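Local coordinates for protein probable 2-oxoglutarate-dependent dioxygenase At5g05600 (Arabidopsis thaliana, PDB 6LSV) that catalyses the oxidation of the stress hormone jasmonate to 12-hydroxyjasmonate, using iron, 2-oxoglutarate and molecular oxygen and so acting on jasmonate-mediated defence signalling, at residues A[73-78]-A[247-252]; A[251-256]-A[281-286]. All blocks are in the same frame, centred on the assembly; numbering follows the deposited sequence.

Contact 1: residues A[73-78]-A[247-252]; sequences RGWGFF and VRKDDT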
loop_
_atom_site.group_PDB
_atom_site.type_symbol
_atom_site.label_atom_id
_atom_site.label_comp_id
_atom_site.label_asym_id
_atom_site.label_seq_id
_atom_site.Cartn_x
_atom_site.Cartn_y
_atom_site.Cartn_z
ATOM N N ARG A 73 -14.522 3.557 9.525
ATOM C CA ARG A 73 -15.232 4.811 9.304
ATOM C C ARG A 73 -14.457 6.023 9.806
ATOM O O ARG A 73 -14.497 7.084 9.174
ATOM C CB ARG A 73 -16.606 4.762 9.976
ATOM C CG ARG A 73 -17.560 3.745 9.367
ATOM C CD ARG A 73 -18.777 3.541 10.261
ATOM N NE ARG A 73 -19.664 2.500 9.753
ATOM C CZ ARG A 73 -20.933 2.702 9.406
ATOM N NH1 ARG A 73 -21.464 3.912 9.509
ATOM N NH2 ARG A 73 -21.667 1.695 8.951
ATOM N N GLY A 74 -13.750 5.893 10.926
ATOM C CA GLY A 74 -13.056 7.026 11.509
ATOM C C GLY A 74 -11.556 7.028 11.288
ATOM O O GLY A 74 -10.937 8.093 11.212
ATOM N N TRP A 75 -10.959 5.842 11.185
ATOM C CA TRP A 75 -9.523 5.712 10.987
ATOM C C TRP A 75 -9.145 5.132 9.637
ATOM O O TRP A 75 -8.084 5.473 9.113
ATOM C CB TRP A 75 -8.911 4.837 12.088
ATOM C CG TRP A 75 -9.186 5.368 13.447
ATOM C CD1 TRP A 75 -10.327 5.200 14.179
ATOM C CD2 TRP A 75 -8.312 6.178 14.242
ATOM N NE1 TRP A 75 -10.213 5.848 15.384
ATOM C CE2 TRP A 75 -8.987 6.457 15.448
ATOM C CE3 TRP A 75 -7.025 6.691 14.054
ATOM C CZ2 TRP A 75 -8.417 7.224 16.462
ATOM C CZ3 TRP A 75 -6.459 7.450 15.063
ATOM C CH2 TRP A 75 -7.156 7.712 16.249
ATOM N N GLY A 76 -9.980 4.270 9.068
ATOM C CA GLY A 76 -9.680 3.685 7.781
ATOM C C GLY A 76 -8.626 2.605 7.796
ATOM O O GLY A 76 -8.006 2.350 6.758
ATOM N N PHE A 77 -8.396 1.967 8.941
ATOM C CA PHE A 77 -7.450 0.865 9.031
ATOM C C PHE A 77 -7.702 0.106 10.325
ATOM O O PHE A 77 -8.222 0.666 11.294
ATOM C CB PHE A 77 -5.994 1.357 8.971
ATOM C CG PHE A 77 -5.548 2.104 10.201
ATOM C CD1 PHE A 77 -5.818 3.457 10.344
ATOM C CD2 PHE A 77 -4.852 1.453 11.212
ATOM C CE1 PHE A 77 -5.407 4.148 11.471
ATOM C CE2 PHE A 77 -4.439 2.140 12.344
ATOM C CZ PHE A 77 -4.719 3.489 12.472
ATOM N N PHE A 78 -7.337 -1.175 10.320
ATOM C CA PHE A 78 -7.407 -2.007 11.512
ATOM C C PHE A 78 -6.375 -3.121 11.388
ATOM O O PHE A 78 -5.879 -3.417 10.299
ATOM C CB PHE A 78 -8.822 -2.572 11.742
ATOM C CG PHE A 78 -9.355 -3.399 10.602
ATOM C CD1 PHE A 78 -9.734 -2.808 9.407
ATOM C CD2 PHE A 78 -9.501 -4.767 10.737
ATOM C CE1 PHE A 78 -10.230 -3.566 8.362
ATOM C CE2 PHE A 78 -10.002 -5.532 9.696
ATOM C CZ PHE A 78 -10.363 -4.929 8.507
ATOM N N VAL A 247 0.294 6.905 10.392
ATOM C CA VAL A 247 -1.025 7.205 9.848
ATOM C C VAL A 247 -1.467 8.553 10.398
ATOM O O VAL A 247 -1.079 8.953 11.502
ATOM C CB VAL A 247 -2.059 6.104 10.175
ATOM C CG1 VAL A 247 -1.548 4.738 9.734
ATOM C CG2 VAL A 247 -2.380 6.097 11.658
ATOM N N ARG A 248 -2.273 9.267 9.620
ATOM C CA ARG A 248 -2.709 10.604 9.996
ATOM C C ARG A 248 -4.165 10.580 10.438
ATOM O O ARG A 248 -5.032 10.064 9.722
ATOM C CB ARG A 248 -2.525 11.596 8.849
ATOM C CG ARG A 248 -2.943 13.009 9.220
ATOM C CD ARG A 248 -3.628 13.707 8.069
ATOM N NE ARG A 248 -2.660 14.276 7.141
ATOM C CZ ARG A 248 -2.798 15.460 6.556
ATOM N NH1 ARG A 248 -3.871 16.198 6.806
ATOM N NH2 ARG A 248 -1.869 15.907 5.721
ATOM N N LYS A 249 -4.423 11.142 11.620
ATOM C CA LYS A 249 -5.771 11.323 12.151
ATOM C C LYS A 249 -5.946 12.791 12.511
ATOM O O LYS A 249 -5.429 13.244 13.538
ATOM C CB LYS A 249 -6.012 10.442 13.371
ATOM C CG LYS A 249 -7.425 10.537 13.930
ATOM C CD LYS A 249 -8.457 10.019 12.942
ATOM C CE LYS A 249 -9.859 10.121 13.519
ATOM N NZ LYS A 249 -10.887 10.217 12.447
ATOM N N ASP A 250 -6.669 13.530 11.672
ATOM C CA ASP A 250 -6.990 14.941 11.907
ATOM C C ASP A 250 -5.732 15.753 12.229
ATOM O O ASP A 250 -5.581 16.322 13.312
ATOM C CB ASP A 250 -8.036 15.080 13.018
ATOM C CG ASP A 250 -9.393 14.525 12.617
ATOM O OD1 ASP A 250 -9.749 14.608 11.420
ATOM O OD2 ASP A 250 -10.102 14.001 13.498
ATOM N N ASP A 251 -4.819 15.782 11.256
ATOM C CA ASP A 251 -3.593 16.582 11.286
ATOM C C ASP A 251 -2.581 16.106 12.325
ATOM O O ASP A 251 -1.690 16.869 12.707
ATOM C CB ASP A 251 -3.898 18.070 11.511
ATOM C CG ASP A 251 -4.675 18.691 10.364
ATOM O OD1 ASP A 251 -4.561 18.194 9.223
ATOM O OD2 ASP A 251 -5.401 19.679 10.606
ATOM N N THR A 252 -2.679 14.866 12.792
ATOM C CA THR A 252 -1.709 14.302 13.724
ATOM C C THR A 252 -1.089 13.060 13.101
ATOM O O THR A 252 -1.809 12.150 12.679
ATOM C CB THR A 252 -2.357 13.952 15.069
ATOM O OG1 THR A 252 -2.875 15.140 15.678
ATOM C CG2 THR A 252 -1.338 13.317 16.006
#

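Contact 2: residues A[251-256]-A[281-286]; sequences DTWITV and SVEHRV. With AKG (2-oxoglutaric acid), chain C.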
loop_
_atom_site.group_PDB
_atom_site.type_symbol
_atom_site.label_atom_id
_atom_site.label_comp_id
_atom_site.label_asym_id
_atom_site.label_seq_id
_atom_site.Cartn_x
_atom_site.Cartn_y
_atom_site.Cartn_z
ATOM N N ASP A 251 -4.819 15.782 11.256
ATOM C CA ASP A 251 -3.593 16.582 11.286
ATOM C C ASP A 251 -2.581 16.106 12.325
ATOM O O ASP A 251 -1.690 16.869 12.707
ATOM C CB ASP A 251 -3.898 18.070 11.511
ATOM C CG ASP A 251 -4.675 18.691 10.364
ATOM O OD1 ASP A 251 -4.561 18.194 9.223
ATOM O OD2 ASP A 251 -5.401 19.679 10.606
ATOM N N THR A 252 -2.679 14.866 12.792
ATOM C CA THR A 252 -1.709 14.302 13.724
ATOM C C THR A 252 -1.089 13.060 13.101
ATOM O O THR A 252 -1.809 12.150 12.679
ATOM C CB THR A 252 -2.357 13.952 15.069
ATOM O OG1 THR A 252 -2.875 15.140 15.678
ATOM C CG2 THR A 252 -1.338 13.317 16.006
ATOM N N TRP A 253 0.239 13.025 13.040
ATOM C CA TRP A 253 0.949 11.877 12.491
ATOM C C TRP A 253 1.323 10.936 13.630
ATOM O O TRP A 253 2.064 11.316 14.543
ATOM C CB TRP A 253 2.182 12.328 11.707
ATOM C CG TRP A 253 1.825 12.862 10.350
ATOM C CD1 TRP A 253 1.825 14.171 9.951
ATOM C CD2 TRP A 253 1.389 12.100 9.216
ATOM N NE1 TRP A 253 1.428 14.267 8.638
ATOM C CE2 TRP A 253 1.153 13.010 8.164
ATOM C CE3 TRP A 253 1.178 10.736 8.989
ATOM C CZ2 TRP A 253 0.718 12.599 6.907
ATOM C CZ3 TRP A 253 0.744 10.330 7.741
ATOM C CH2 TRP A 253 0.520 11.258 6.715
ATOM N N ILE A 254 0.807 9.712 13.574
ATOM C CA ILE A 254 0.912 8.746 14.660
ATOM C C ILE A 254 1.724 7.555 14.174
ATOM O O ILE A 254 1.387 6.944 13.154
ATOM C CB ILE A 254 -0.479 8.301 15.145
ATOM C CG1 ILE A 254 -1.305 9.519 15.559
ATOM C CG2 ILE A 254 -0.359 7.320 16.292
ATOM C CD1 ILE A 254 -2.795 9.327 15.406
ATOM N N THR A 255 2.784 7.222 14.907
ATOM C CA THR A 255 3.638 6.100 14.544
ATOM C C THR A 255 3.031 4.795 15.046
ATOM O O THR A 255 2.639 4.688 16.212
ATOM C CB THR A 255 5.041 6.287 15.120
ATOM O OG1 THR A 255 5.525 7.592 14.779
ATOM C CG2 THR A 255 5.988 5.236 14.568
ATOM N N VAL A 256 2.969 3.799 14.166
ATOM C CA VAL A 256 2.276 2.543 14.424
ATOM C C VAL A 256 3.283 1.514 14.922
ATOM O O VAL A 256 4.268 1.217 14.237
ATOM C CB VAL A 256 1.559 2.040 13.162
ATOM C CG1 VAL A 256 1.143 0.587 13.322
ATOM C CG2 VAL A 256 0.360 2.920 12.849
ATOM N N SER A 281 -10.461 6.076 3.378
ATOM C CA SER A 281 -9.142 5.525 3.108
ATOM C C SER A 281 -8.119 6.199 4.015
ATOM O O SER A 281 -8.091 7.427 4.127
ATOM C CB SER A 281 -8.768 5.702 1.636
ATOM O OG SER A 281 -8.696 7.070 1.270
ATOM N N VAL A 282 -7.292 5.389 4.678
ATOM C CA VAL A 282 -6.286 5.928 5.586
ATOM C C VAL A 282 -5.190 6.631 4.793
ATOM O O VAL A 282 -4.799 6.192 3.701
ATOM C CB VAL A 282 -5.703 4.811 6.471
ATOM C CG1 VAL A 282 -5.050 3.724 5.616
ATOM C CG2 VAL A 282 -4.707 5.386 7.469
ATOM N N GLU A 283 -4.702 7.740 5.333
ATOM C CA GLU A 283 -3.544 8.440 4.797
ATOM C C GLU A 283 -2.324 8.070 5.631
ATOM O O GLU A 283 -2.342 8.210 6.859
ATOM C CB GLU A 283 -3.772 9.951 4.815
ATOM C CG GLU A 283 -2.647 10.763 4.205
ATOM C CD GLU A 283 -2.947 12.252 4.198
ATOM O OE1 GLU A 283 -3.880 12.680 4.912
ATOM O OE2 GLU A 283 -2.247 12.995 3.481
ATOM N N HIS A 284 -1.273 7.588 4.974
ATOM C CA HIS A 284 -0.092 7.145 5.696
ATOM C C HIS A 284 1.170 7.658 5.018
ATOM O O HIS A 284 1.154 8.133 3.879
ATOM C CB HIS A 284 -0.047 5.615 5.829
ATOM C CG HIS A 284 -0.524 4.884 4.615
ATOM N ND1 HIS A 284 -1.861 4.767 4.295
ATOM C CD2 HIS A 284 0.155 4.227 3.647
ATOM C CE1 HIS A 284 -1.982 4.072 3.177
ATOM N NE2 HIS A 284 -0.774 3.733 2.763
ATOM N N ARG A 285 2.269 7.563 5.760
ATOM C CA ARG A 285 3.595 7.951 5.307
ATOM C C ARG A 285 4.602 7.137 6.106
ATOM O O ARG A 285 4.275 6.576 7.155
ATOM C CB ARG A 285 3.834 9.454 5.486
ATOM C CG ARG A 285 4.099 9.853 6.932
ATOM C CD ARG A 285 4.352 11.343 7.080
ATOM N NE ARG A 285 4.807 11.669 8.429
ATOM C CZ ARG A 285 5.004 12.903 8.882
ATOM N NH1 ARG A 285 4.789 13.949 8.095
ATOM N NH2 ARG A 285 5.421 13.093 10.127
ATOM N N VAL A 286 5.829 7.069 5.602
ATOM C CA VAL A 286 6.895 6.326 6.260
ATOM C C VAL A 286 8.009 7.298 6.615
ATOM O O VAL A 286 8.419 8.113 5.781
ATOM C CB VAL A 286 7.427 5.177 5.380
ATOM C CG1 VAL A 286 8.353 4.278 6.186
ATOM C CG2 VAL A 286 6.278 4.368 4.801
HETATM C C1 AKG C . 2.854 1.339 1.263
HETATM O O1 AKG C . 1.635 1.054 1.165
HETATM O O2 AKG C . 3.590 1.254 0.242
HETATM C C2 AKG C . 3.413 1.809 2.611
HETATM O O5 AKG C . 2.987 2.807 3.087
HETATM C C3 AKG C . 4.503 1.029 3.360
HETATM C C4 AKG C . 4.237 1.113 4.866
HETATM C C5 AKG C . 5.488 0.750 5.667
HETATM O O3 AKG C . 5.395 0.236 6.813
HETATM O O4 AKG C . 6.622 0.970 5.174
#

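Contact 1: residues A[73-78]-A[247-252]
K249 lays its aliphatic chain over one face of the W75 indole, the two side chains crossing at about a right angle, one lysine serving a ring and a helix end together. K249 CG sits above the six-membered ring of W75, 3.8 Å from its centroid, in a CH-pi contact, with K249 CB 3.5 Å from W75 CZ3. With CG anti to the backbone N (chi1 -177°), the chain bends at chi2 and carries the ammonium high over the five-membered ring, at most a weak cation-pi attraction at 5.1 Å between K249 NZ and that W75 centroid, and on to G74 at the end of helix 63-74. There NZ donates to G74 O, a bond modelled implausibly short; the charge of the lysine would probably suit the partly negative helix end. Further along, F77 and V247 approach from opposite directions: CG2 of V247 comes within 3.6 Å of F77 CZ, obliquely from the same side on which CG1 stands over the rim of one face. V282 packs against both F77 and V247, and I254 touches W75 and K249, so the connection from helix 63-74 to strand 77-81 abuts the 245-248/253-255 hairpin of the smaller sheet.

Contact 2: residues A[251-256]-A[281-286]
The guanidinium of R285 lies flat on the indole of W253, the two planes only 3° apart, although the residues belong to strands that are not neighbours. R285 CZ stands 3.5 Å from the centroid of the W253 five-membered ring, a cation-pi contact over the face, while R285 CD covers the six-membered ring at 3.5 Å from that centroid. Extended from CG to NE, the arginine chain thus follows the length of the indole. W253 NE1 and R285 NH1 come within 3.4 Å, but both are donors and meet by stacking, with no hydrogen bond between them. Q246 accepts a bond from R285 NE and so helps fix the rotation of the guanidinium. Strand 245-248, which carries Q246, runs between the two outer strands of this antiparallel sheet, part of the double-stranded beta-helix (jelly-roll) core of 2-oxoglutarate oxygenases. The indole spans that middle strand, with the CA of H284 in plane at its edge. E283 brings CG to 4.1 Å from W253 CH2, its carboxylate being salt-bridged to R248. Strand alternation sends H284 and V286 to the other side, into the active site. H284 binds the iron with H227 and D229, completing the facial triad; its CD2 lies 3.2 Å from O5 of 2-oxoglutarate, and V286 CG2 approaches the cosubstrate's O4 at 3.4 Å.

Overall arrangement
Contacts 1 and 2 have centres about 7 Å apart and share D251 and T252, which lie in the connection between strands 245-248 and 253-255. Along the chain 73-78 comes first, then 247-252 running directly into 251-256, and finally 281-286. Both reach the three-stranded antiparallel sheet, where V247 pairs with I254 through the backbone, and V282 of contact 2 packs on the backbone of W75 and G76 in contact 1. Contact 1 ties this sheet to the end of helix 63-74 and to strand 77-81 of the large mixed sheet; contact 2 spans the small sheet itself. Together they connect the N-terminal region with the strand that supplies an iron ligand to the catalytic core.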